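Diaminopimelate decarboxylase (Methanocaldococcus jannaschii, PDB 1TWI) uses pyridoxal 5'-phosphate to decarboxylate meso-diaminopimelate to L-lysine, the last step of lysine biosynthesis by the diaminopimelate pathway. Local coordinates at residues V7-G12 / C342-E347; I140-T145 / E200-V205; F231-K236 / D280-P285. All blocks are in the same frame, centred on the assembly; numbering follows the deposited sequence.

Interaction 1: V7-G12 / C342-E347; sequences VEIKDG and CKVKNE
Two nitrogens of the loop 342-347 converge on the carbonyl oxygen of Gly12. The backbone bond, Val344 N to Gly12 O at 2.8 Å, is nearly straight (170° at the hydrogen), although the donor stands above the carbonyl plane. From the opposite face of that plane the ammonium group comes in, Lys343 NZ lying 3.2 Å from Gly12 O, so the oxygen is gripped from two sides. Apart from this polar core there is a small apolar contact, in which the methyls Ile9 CG2 and Val344 CG2 touch at 3.8 Å. The Val344 side chain also leans on the accepting oxygen itself, with Val344 CB 3.4 Å from Gly12 O.

The Lys343 side chain starts away from the hairpin, CG anti to the backbone N, and returns to it through bends at chi2 and chi4. Its ammonium is held further by its own loop: Lys343 NZ donates to Val344 O at 2.8 Å, in the carbonyl plane and on a lone pair. A water that donates to Asp11 O at 2.6 Å also receives a weak bond from Lys343 NZ, which brings a second turn carbonyl into the network.

Asp11 and Gly12, both with positive phi, are the two central residues of a type I' turn joining strands 7-10 and 13-16 into a tight β-hairpin. That turn presents the Gly12 carbonyl to the loop. On the loop side, Lys345 forms salt bridges with Glu374 and Asp377. Cys342 lies buried against Phe14 of strand 13-16 and Val378 of strand 378-382, with backbone hydrogen bonds to both, and helix 21-28 also lies against its side chain. The contact thus docks the tip of the N-terminal hairpin on the loop between strands 339-341 and 348-354, at the surface.

Interaction 2: I140-T145 / E200-V205; sequences ILINET and EYVNVV
Asn143 extends its carboxamide to Tyr201 with CG anti to the backbone N (chi1 179°), while Tyr201 turns its ring carbon CG anti to its own carbonyl carbon (chi1 -52°). The two side chains cross at about a right angle: the amide arrives at the edge of the tyrosine ring, and the two planes stand 49° apart. The helix backbone takes part as well, Asn143 O lying 3.7 Å from Tyr201 CB.

Val202 supplies the apolar half. Its CG1 points at the helix, where Val202 CG1 sits 3.7 Å from Asn143 CA and equally close to the CB of that residue. One residue back, Ile142 CG2 meets Val202 CG1 at 4.0 Å.

Ile142 and Val202 are both buried, and both also pack on Val155 of strand 153-160, so this core is shared by three elements of the TIM-barrel domain. Helix 136-149 leads into strand 153-160 and rests over the start of its neighbour, strand 202-208. Helix 188-198 covers Val202 through Ala196, helix 117-125 flanks Leu141 and Thr145, and Leu141 also packs on His308 of the second subunit.

Interaction 3: F231-K236 / D280-P285; sequences FVVELK and DKVEMP
Apolar contacts centre on Val282, whose two methyls reach different residues of the helix. Val282 CG1 rests on the root of a lysine side chain, 3.7 Å from Lys236 CB, and lies 4.3 Å from Val233 CG2. With CG anti to the backbone N (chi1 -174°), that lysine slides past Val282 in the opposite direction, and Lys236 CG packs 3.7 Å from the carbonyl oxygen Lys281 O. The other branch, Val282 CG2, meets Val232 CG1 at 4.1 Å, the two valines crossing at about a right angle. Farther out, Lys281 touches Val233 obliquely through one methylene, Lys281 CD lying 4.1 Å from Val233 CG1, before the end of the lysine leads away.

The helix is one of those that surround the TIM barrel of the pyridoxal-binding domain. Helix 219-237 follows strand 202-208 and precedes strand 244-246, while the segment 280-285 runs from helix 264-276 into strand 286-289, which pairs with 244-246 in parallel. Val232 and Pro285 both pack on Val245, so the apolar patch continues from the segment and the helix down to the barrel wall.

The polar link is made by Lys236 through a water, which accepts from Lys236 NZ at 3.1 Å and from Glu283 N at 2.9 Å, joining a side chain to a backbone amide.

Charge interactions are longer. Lys236 NZ and Glu283 OE1 stay 5.0 Å apart, a separation at which attraction is likely but the charged atoms do not touch. Glu241 forms a long, weak ion pair with Lys236 and brings its carboxylate close to that of Glu283; the nearby ammonium would probably offset part of the repulsion between the two acids.

In the fold
From the N terminus, the first strand and turn of the N-terminal hairpin, 7-12, meet 342-347, more than 300 residues on, so interaction 1 closes a long loop that contains the TIM-barrel domain and both other contacts. Inside it, 140-145 meets 200-205 and then 231-236 meets 280-285: interactions 2 and 3 follow in series without crossing. Interaction 2 ties helix 136-149 to strand 202-208; the next helix, 219-237, carries the first half of interaction 3, which joins it to the approach to strand 286-289. These two lie on one side of the chain, centres about 23 Å apart, whereas interaction 1 lies on the opposite side, in the β-rich domain, its centre more than 50 Å from either.

Interaction 1: V7-G12 / C342-E347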
loop_
_atom_site.group_PDB
_atom_site.type_symbol
_atom_site.label_atom_id
_atom_site.label_comp_id
_atom_site.label_asym_id
_atom_site.label_seq_id
_atom_site.Cartn_x
_atom_site.Cartn_y
_atom_site.Cartn_z
ATOM N N VAL A 7 1.999 28.577 -1.277
ATOM C CA VAL A 7 2.468 28.343 -2.633
ATOM C C VAL A 7 1.976 29.430 -3.533
ATOM O O VAL A 7 1.020 30.120 -3.198
ATOM C CB VAL A 7 1.997 26.973 -3.205
ATOM C CG1 VAL A 7 2.407 25.830 -2.221
ATOM C CG2 VAL A 7 0.478 26.973 -3.442
ATOM N N GLU A 8 2.641 29.628 -4.660
ATOM C CA GLU A 8 2.181 30.682 -5.578
ATOM C C GLU A 8 2.748 30.445 -6.965
ATOM O O GLU A 8 3.623 29.603 -7.166
ATOM C CB GLU A 8 2.658 32.063 -5.097
ATOM C CG GLU A 8 4.159 32.222 -5.139
ATOM C CD GLU A 8 4.680 33.422 -4.297
ATOM O OE1 GLU A 8 4.354 34.606 -4.624
ATOM O OE2 GLU A 8 5.430 33.176 -3.319
ATOM N N ILE A 9 2.245 31.211 -7.920
ATOM C CA ILE A 9 2.759 31.143 -9.275
ATOM C C ILE A 9 3.435 32.507 -9.352
ATOM O O ILE A 9 2.810 33.531 -9.031
ATOM C CB ILE A 9 1.640 31.071 -10.366
ATOM C CG1 ILE A 9 0.898 29.732 -10.319
ATOM C CG2 ILE A 9 2.257 31.254 -11.760
ATOM C CD1 ILE A 9 1.759 28.523 -10.466
ATOM N N LYS A 10 4.717 32.529 -9.679
ATOM C CA LYS A 10 5.450 33.798 -9.828
ATOM C C LYS A 10 6.232 33.662 -11.122
ATOM O O LYS A 10 6.908 32.636 -11.362
ATOM C CB LYS A 10 6.499 34.041 -8.744
ATOM C CG LYS A 10 5.976 34.248 -7.363
ATOM C CD LYS A 10 7.021 34.962 -6.477
ATOM C CE LYS A 10 8.140 34.064 -6.074
ATOM N NZ LYS A 10 9.215 34.866 -5.443
ATOM N N ASP A 11 6.141 34.697 -11.945
ATOM C CA ASP A 11 6.854 34.710 -13.207
ATOM C C ASP A 11 6.641 33.428 -14.012
ATOM O O ASP A 11 7.600 32.870 -14.540
ATOM C CB ASP A 11 8.358 34.905 -12.982
ATOM C CG ASP A 11 8.694 36.266 -12.353
ATOM O OD1 ASP A 11 8.235 36.551 -11.215
ATOM O OD2 ASP A 11 9.437 37.057 -13.008
ATOM N N GLY A 12 5.389 32.972 -14.087
ATOM C CA GLY A 12 5.071 31.792 -14.875
ATOM C C GLY A 12 5.575 30.445 -14.354
ATOM O O GLY A 12 5.591 29.482 -15.124
ATOM N N CYS A 342 4.135 22.597 -13.241
ATOM C CA CYS A 342 4.860 23.645 -12.514
ATOM C C CYS A 342 5.209 24.833 -13.397
ATOM O O CYS A 342 5.650 25.846 -12.885
ATOM C CB CYS A 342 6.174 23.099 -11.934
ATOM S SG CYS A 342 5.834 22.042 -10.459
ATOM N N LYS A 343 5.027 24.701 -14.714
ATOM C CA LYS A 343 5.349 25.791 -15.645
ATOM C C LYS A 343 4.084 26.264 -16.332
ATOM O O LYS A 343 3.369 25.455 -16.910
ATOM C CB LYS A 343 6.315 25.315 -16.743
ATOM C CG LYS A 343 6.782 26.428 -17.745
ATOM C CD LYS A 343 7.675 27.534 -17.091
ATOM C CE LYS A 343 7.884 28.769 -18.048
ATOM N NZ LYS A 343 6.609 29.587 -18.124
ATOM N N VAL A 344 3.833 27.572 -16.289
ATOM C CA VAL A 344 2.670 28.145 -16.959
ATOM C C VAL A 344 2.993 28.147 -18.450
ATOM O O VAL A 344 4.145 28.456 -18.859
ATOM C CB VAL A 344 2.457 29.596 -16.508
ATOM C CG1 VAL A 344 1.535 30.334 -17.500
ATOM C CG2 VAL A 344 1.880 29.580 -15.106
ATOM N N LYS A 345 2.009 27.762 -19.263
ATOM C CA LYS A 345 2.196 27.708 -20.715
ATOM C C LYS A 345 1.103 28.593 -21.385
ATOM O O LYS A 345 0.158 29.033 -20.730
ATOM C CB LYS A 345 2.011 26.265 -21.194
ATOM C CG LYS A 345 2.951 25.198 -20.550
ATOM C CD LYS A 345 4.432 25.455 -20.917
ATOM C CE LYS A 345 5.340 24.211 -20.530
ATOM N NZ LYS A 345 4.988 22.922 -21.263
ATOM N N ASN A 346 1.198 28.812 -22.686
ATOM C CA ASN A 346 0.185 29.644 -23.346
ATOM C C ASN A 346 -0.827 28.766 -24.046
ATOM O O ASN A 346 -1.497 29.187 -24.973
ATOM C CB ASN A 346 0.844 30.601 -24.327
ATOM C CG ASN A 346 1.640 31.672 -23.607
ATOM O OD1 ASN A 346 1.126 32.358 -22.700
ATOM N ND2 ASN A 346 2.918 31.821 -23.998
ATOM N N GLU A 347 -0.937 27.533 -23.571
ATOM C CA GLU A 347 -1.853 26.569 -24.129
ATOM C C GLU A 347 -2.220 25.611 -23.003
ATOM O O GLU A 347 -1.360 25.335 -22.163
ATOM C CB GLU A 347 -1.157 25.792 -25.271
ATOM C CG GLU A 347 -2.075 24.799 -25.927
ATOM C CD GLU A 347 -1.427 24.031 -27.084
ATOM O OE1 GLU A 347 -1.971 22.967 -27.466
ATOM O OE2 GLU A 347 -0.389 24.473 -27.606
HETATM O O HOH W 1 8.523 31.421 -16.471
#

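Interaction 2: I140-T145 / E200-V205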
loop_
_atom_site.group_PDB
_atom_site.type_symbol
_atom_site.label_atom_id
_atom_site.label_comp_id
_atom_site.label_asym_id
_atom_site.label_seq_id
_atom_site.Cartn_x
_atom_site.Cartn_y
_atom_site.Cartn_z
ATOM N N ILE A 140 -7.345 -5.789 30.678
ATOM C CA ILE A 140 -6.793 -6.880 31.519
ATOM C C ILE A 140 -5.270 -7.004 31.304
ATOM O O ILE A 140 -4.484 -7.043 32.271
ATOM C CB ILE A 140 -7.568 -8.239 31.237
ATOM C CG1 ILE A 140 -9.040 -8.076 31.699
ATOM C CG2 ILE A 140 -6.891 -9.478 31.985
ATOM C CD1 ILE A 140 -9.912 -9.261 31.329
ATOM N N LEU A 141 -4.833 -6.971 30.053
ATOM C CA LEU A 141 -3.411 -7.083 29.785
ATOM C C LEU A 141 -2.639 -5.903 30.346
ATOM O O LEU A 141 -1.528 -6.047 30.908
ATOM C CB LEU A 141 -3.173 -7.237 28.262
ATOM C CG LEU A 141 -1.692 -7.144 27.832
ATOM C CD1 LEU A 141 -0.893 -8.325 28.414
ATOM C CD2 LEU A 141 -1.626 -7.198 26.286
ATOM N N ILE A 142 -3.205 -4.699 30.246
ATOM C CA ILE A 142 -2.490 -3.537 30.782
ATOM C C ILE A 142 -2.366 -3.630 32.320
ATOM O O ILE A 142 -1.300 -3.333 32.893
ATOM C CB ILE A 142 -3.238 -2.200 30.443
ATOM C CG1 ILE A 142 -3.085 -1.889 28.927
ATOM C CG2 ILE A 142 -2.716 -1.068 31.290
ATOM C CD1 ILE A 142 -4.097 -0.768 28.425
ATOM N N ASN A 143 -3.453 -4.014 32.992
ATOM C CA ASN A 143 -3.416 -4.084 34.462
ATOM C C ASN A 143 -2.395 -5.200 34.876
ATOM O O ASN A 143 -1.623 -5.019 35.808
ATOM C CB ASN A 143 -4.831 -4.410 34.988
ATOM C CG ASN A 143 -4.890 -4.519 36.482
ATOM O OD1 ASN A 143 -5.182 -5.598 36.995
ATOM N ND2 ASN A 143 -4.627 -3.424 37.197
ATOM N N GLU A 144 -2.406 -6.337 34.174
ATOM C CA GLU A 144 -1.466 -7.426 34.499
ATOM C C GLU A 144 -0.011 -6.972 34.241
ATOM O O GLU A 144 0.895 -7.271 35.016
ATOM C CB GLU A 144 -1.775 -8.670 33.655
ATOM C CG GLU A 144 -2.975 -9.518 34.134
ATOM C CD GLU A 144 -3.448 -10.503 33.040
ATOM O OE1 GLU A 144 -4.451 -11.246 33.258
ATOM O OE2 GLU A 144 -2.809 -10.525 31.942
ATOM N N THR A 145 0.222 -6.238 33.152
ATOM C CA THR A 145 1.579 -5.779 32.834
ATOM C C THR A 145 2.066 -4.716 33.821
ATOM O O THR A 145 3.239 -4.730 34.285
ATOM C CB THR A 145 1.607 -5.256 31.382
ATOM O OG1 THR A 145 1.164 -6.322 30.538
ATOM C CG2 THR A 145 3.008 -4.817 30.995
ATOM N N GLU A 200 -6.197 -2.884 40.621
ATOM C CA GLU A 200 -5.271 -2.129 41.443
ATOM C C GLU A 200 -4.149 -1.463 40.719
ATOM O O GLU A 200 -3.478 -0.614 41.307
ATOM C CB GLU A 200 -4.668 -3.055 42.507
ATOM C CG GLU A 200 -5.741 -3.883 43.187
ATOM C CD GLU A 200 -5.209 -4.715 44.386
ATOM O OE1 GLU A 200 -4.216 -5.487 44.212
ATOM O OE2 GLU A 200 -5.787 -4.584 45.493
ATOM N N TYR A 201 -3.907 -1.815 39.457
ATOM C CA TYR A 201 -2.767 -1.222 38.767
ATOM C C TYR A 201 -3.069 -0.298 37.605
ATOM O O TYR A 201 -2.208 -0.076 36.783
ATOM C CB TYR A 201 -1.776 -2.343 38.313
ATOM C CG TYR A 201 -1.397 -3.273 39.461
ATOM C CD1 TYR A 201 -2.240 -4.303 39.838
ATOM C CD2 TYR A 201 -0.261 -3.034 40.234
ATOM C CE1 TYR A 201 -1.967 -5.074 40.977
ATOM C CE2 TYR A 201 0.024 -3.801 41.364
ATOM C CZ TYR A 201 -0.837 -4.811 41.726
ATOM O OH TYR A 201 -0.599 -5.599 42.850
ATOM N N VAL A 202 -4.282 0.242 37.534
ATOM C CA VAL A 202 -4.591 1.183 36.438
ATOM C C VAL A 202 -5.291 2.346 37.129
ATOM O O VAL A 202 -5.856 2.181 38.213
ATOM C CB VAL A 202 -5.511 0.573 35.294
ATOM C CG1 VAL A 202 -4.828 -0.681 34.657
ATOM C CG2 VAL A 202 -6.926 0.194 35.851
ATOM N N ASN A 203 -5.229 3.497 36.473
ATOM C CA ASN A 203 -5.783 4.742 36.919
ATOM C C ASN A 203 -6.626 5.283 35.758
ATOM O O ASN A 203 -6.068 5.624 34.697
ATOM C CB ASN A 203 -4.614 5.688 37.236
ATOM C CG ASN A 203 -5.054 7.098 37.527
ATOM O OD1 ASN A 203 -4.587 8.047 36.868
ATOM N ND2 ASN A 203 -5.919 7.260 38.496
ATOM N N VAL A 204 -7.944 5.354 35.981
ATOM C CA VAL A 204 -8.939 5.826 34.995
ATOM C C VAL A 204 -8.809 7.319 34.811
ATOM O O VAL A 204 -9.062 8.061 35.768
ATOM C CB VAL A 204 -10.397 5.498 35.479
ATOM C CG1 VAL A 204 -11.429 6.046 34.450
ATOM C CG2 VAL A 204 -10.580 3.966 35.585
ATOM N N VAL A 205 -8.441 7.776 33.612
ATOM C CA VAL A 205 -8.268 9.221 33.369
ATOM C C VAL A 205 -9.119 9.840 32.210
ATOM O O VAL A 205 -9.091 11.045 32.021
ATOM C CB VAL A 205 -6.781 9.623 33.013
ATOM C CG1 VAL A 205 -5.825 9.364 34.185
ATOM C CG2 VAL A 205 -6.336 8.891 31.743
#

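Interaction 3: F231-K236 / D280-P285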
loop_
_atom_site.group_PDB
_atom_site.type_symbol
_atom_site.label_atom_id
_atom_site.label_comp_id
_atom_site.label_asym_id
_atom_site.label_seq_id
_atom_site.Cartn_x
_atom_site.Cartn_y
_atom_site.Cartn_z
ATOM N N PHE A 231 -22.395 10.189 27.686
ATOM C CA PHE A 231 -21.819 9.043 28.409
ATOM C C PHE A 231 -21.041 9.529 29.653
ATOM O O PHE A 231 -21.015 8.841 30.692
ATOM C CB PHE A 231 -20.938 8.176 27.470
ATOM C CG PHE A 231 -20.410 6.916 28.133
ATOM C CD1 PHE A 231 -21.293 5.918 28.522
ATOM C CD2 PHE A 231 -19.049 6.770 28.411
ATOM C CE1 PHE A 231 -20.837 4.743 29.207
ATOM C CE2 PHE A 231 -18.558 5.597 29.102
ATOM C CZ PHE A 231 -19.489 4.595 29.484
ATOM N N VAL A 232 -20.405 10.690 29.561
ATOM C CA VAL A 232 -19.691 11.229 30.729
ATOM C C VAL A 232 -20.733 11.496 31.831
ATOM O O VAL A 232 -20.470 11.283 33.033
ATOM C CB VAL A 232 -18.855 12.519 30.346
ATOM C CG1 VAL A 232 -18.176 13.096 31.555
ATOM C CG2 VAL A 232 -17.685 12.104 29.342
ATOM N N VAL A 233 -21.924 11.945 31.432
ATOM C CA VAL A 233 -22.997 12.175 32.428
ATOM C C VAL A 233 -23.389 10.811 33.024
ATOM O O VAL A 233 -23.491 10.672 34.250
ATOM C CB VAL A 233 -24.267 12.847 31.803
ATOM C CG1 VAL A 233 -25.421 12.878 32.846
ATOM C CG2 VAL A 233 -23.938 14.278 31.373
ATOM N N GLU A 234 -23.618 9.813 32.177
ATOM C CA GLU A 234 -23.941 8.467 32.673
ATOM C C GLU A 234 -22.877 7.955 33.682
ATOM O O GLU A 234 -23.223 7.355 34.726
ATOM C CB GLU A 234 -24.081 7.486 31.511
ATOM C CG GLU A 234 -24.547 6.062 31.919
ATOM C CD GLU A 234 -24.675 5.085 30.727
ATOM O OE1 GLU A 234 -24.892 3.860 30.964
ATOM O OE2 GLU A 234 -24.558 5.513 29.551
ATOM N N LEU A 235 -21.593 8.204 33.407
ATOM C CA LEU A 235 -20.545 7.779 34.334
ATOM C C LEU A 235 -20.673 8.534 35.662
ATOM O O LEU A 235 -20.539 7.956 36.748
ATOM C CB LEU A 235 -19.161 8.033 33.726
ATOM C CG LEU A 235 -18.738 7.027 32.665
ATOM C CD1 LEU A 235 -17.514 7.614 31.966
ATOM C CD2 LEU A 235 -18.403 5.640 33.293
ATOM N N LYS A 236 -20.931 9.827 35.574
ATOM C CA LYS A 236 -21.060 10.659 36.766
ATOM C C LYS A 236 -22.226 10.159 37.666
ATOM O O LYS A 236 -22.123 10.199 38.886
ATOM C CB LYS A 236 -21.295 12.118 36.363
ATOM C CG LYS A 236 -21.302 13.070 37.556
ATOM C CD LYS A 236 -19.905 13.202 38.099
ATOM C CE LYS A 236 -19.874 13.986 39.369
ATOM N NZ LYS A 236 -19.646 15.355 38.994
ATOM N N ASP A 280 -23.202 21.938 34.161
ATOM C CA ASP A 280 -23.792 21.844 35.459
ATOM C C ASP A 280 -23.965 20.411 35.913
ATOM O O ASP A 280 -24.340 20.179 37.060
ATOM C CB ASP A 280 -25.131 22.554 35.527
ATOM C CG ASP A 280 -24.960 24.054 35.573
ATOM O OD1 ASP A 280 -23.889 24.534 36.035
ATOM O OD2 ASP A 280 -25.901 24.742 35.146
ATOM N N LYS A 281 -23.698 19.455 35.035
ATOM C CA LYS A 281 -23.827 18.044 35.407
ATOM C C LYS A 281 -22.478 17.389 35.705
ATOM O O LYS A 281 -22.391 16.446 36.491
ATOM C CB LYS A 281 -24.528 17.258 34.286
ATOM C CG LYS A 281 -25.924 17.781 33.964
ATOM C CD LYS A 281 -26.825 16.668 33.468
ATOM C CE LYS A 281 -28.250 17.169 33.200
ATOM N NZ LYS A 281 -28.320 17.785 31.863
ATOM N N VAL A 282 -21.426 17.855 35.042
ATOM C CA VAL A 282 -20.114 17.275 35.278
ATOM C C VAL A 282 -19.072 18.371 35.195
ATOM O O VAL A 282 -19.307 19.436 34.601
ATOM C CB VAL A 282 -19.746 16.161 34.221
ATOM C CG1 VAL A 282 -20.812 15.088 34.206
ATOM C CG2 VAL A 282 -19.526 16.789 32.803
ATOM N N GLU A 283 -17.928 18.154 35.825
ATOM C CA GLU A 283 -16.874 19.148 35.712
ATOM C C GLU A 283 -16.303 19.117 34.313
ATOM O O GLU A 283 -16.144 18.061 33.726
ATOM C CB GLU A 283 -15.796 18.862 36.741
ATOM C CG GLU A 283 -16.378 18.902 38.153
ATOM C CD GLU A 283 -15.333 18.625 39.208
ATOM O OE1 GLU A 283 -15.709 18.114 40.301
ATOM O OE2 GLU A 283 -14.138 18.923 38.923
ATOM N N MET A 284 -16.004 20.279 33.751
ATOM C CA MET A 284 -15.444 20.295 32.428
ATOM C C MET A 284 -14.065 19.657 32.448
ATOM O O MET A 284 -13.244 19.952 33.304
ATOM C CB MET A 284 -15.392 21.709 31.864
ATOM C CG MET A 284 -16.805 22.256 31.610
ATOM S SD MET A 284 -17.696 21.498 30.244
ATOM C CE MET A 284 -18.541 20.164 31.072
ATOM N N PRO A 285 -13.796 18.773 31.464
ATOM C CA PRO A 285 -12.494 18.079 31.405
ATOM C C PRO A 285 -11.404 18.760 30.558
ATOM O O PRO A 285 -11.649 19.800 29.911
ATOM C CB PRO A 285 -12.869 16.728 30.798
ATOM C CG PRO A 285 -13.913 17.181 29.692
ATOM C CD PRO A 285 -14.763 18.238 30.472
HETATM O O HOH W 2 -17.266 15.601 37.047
#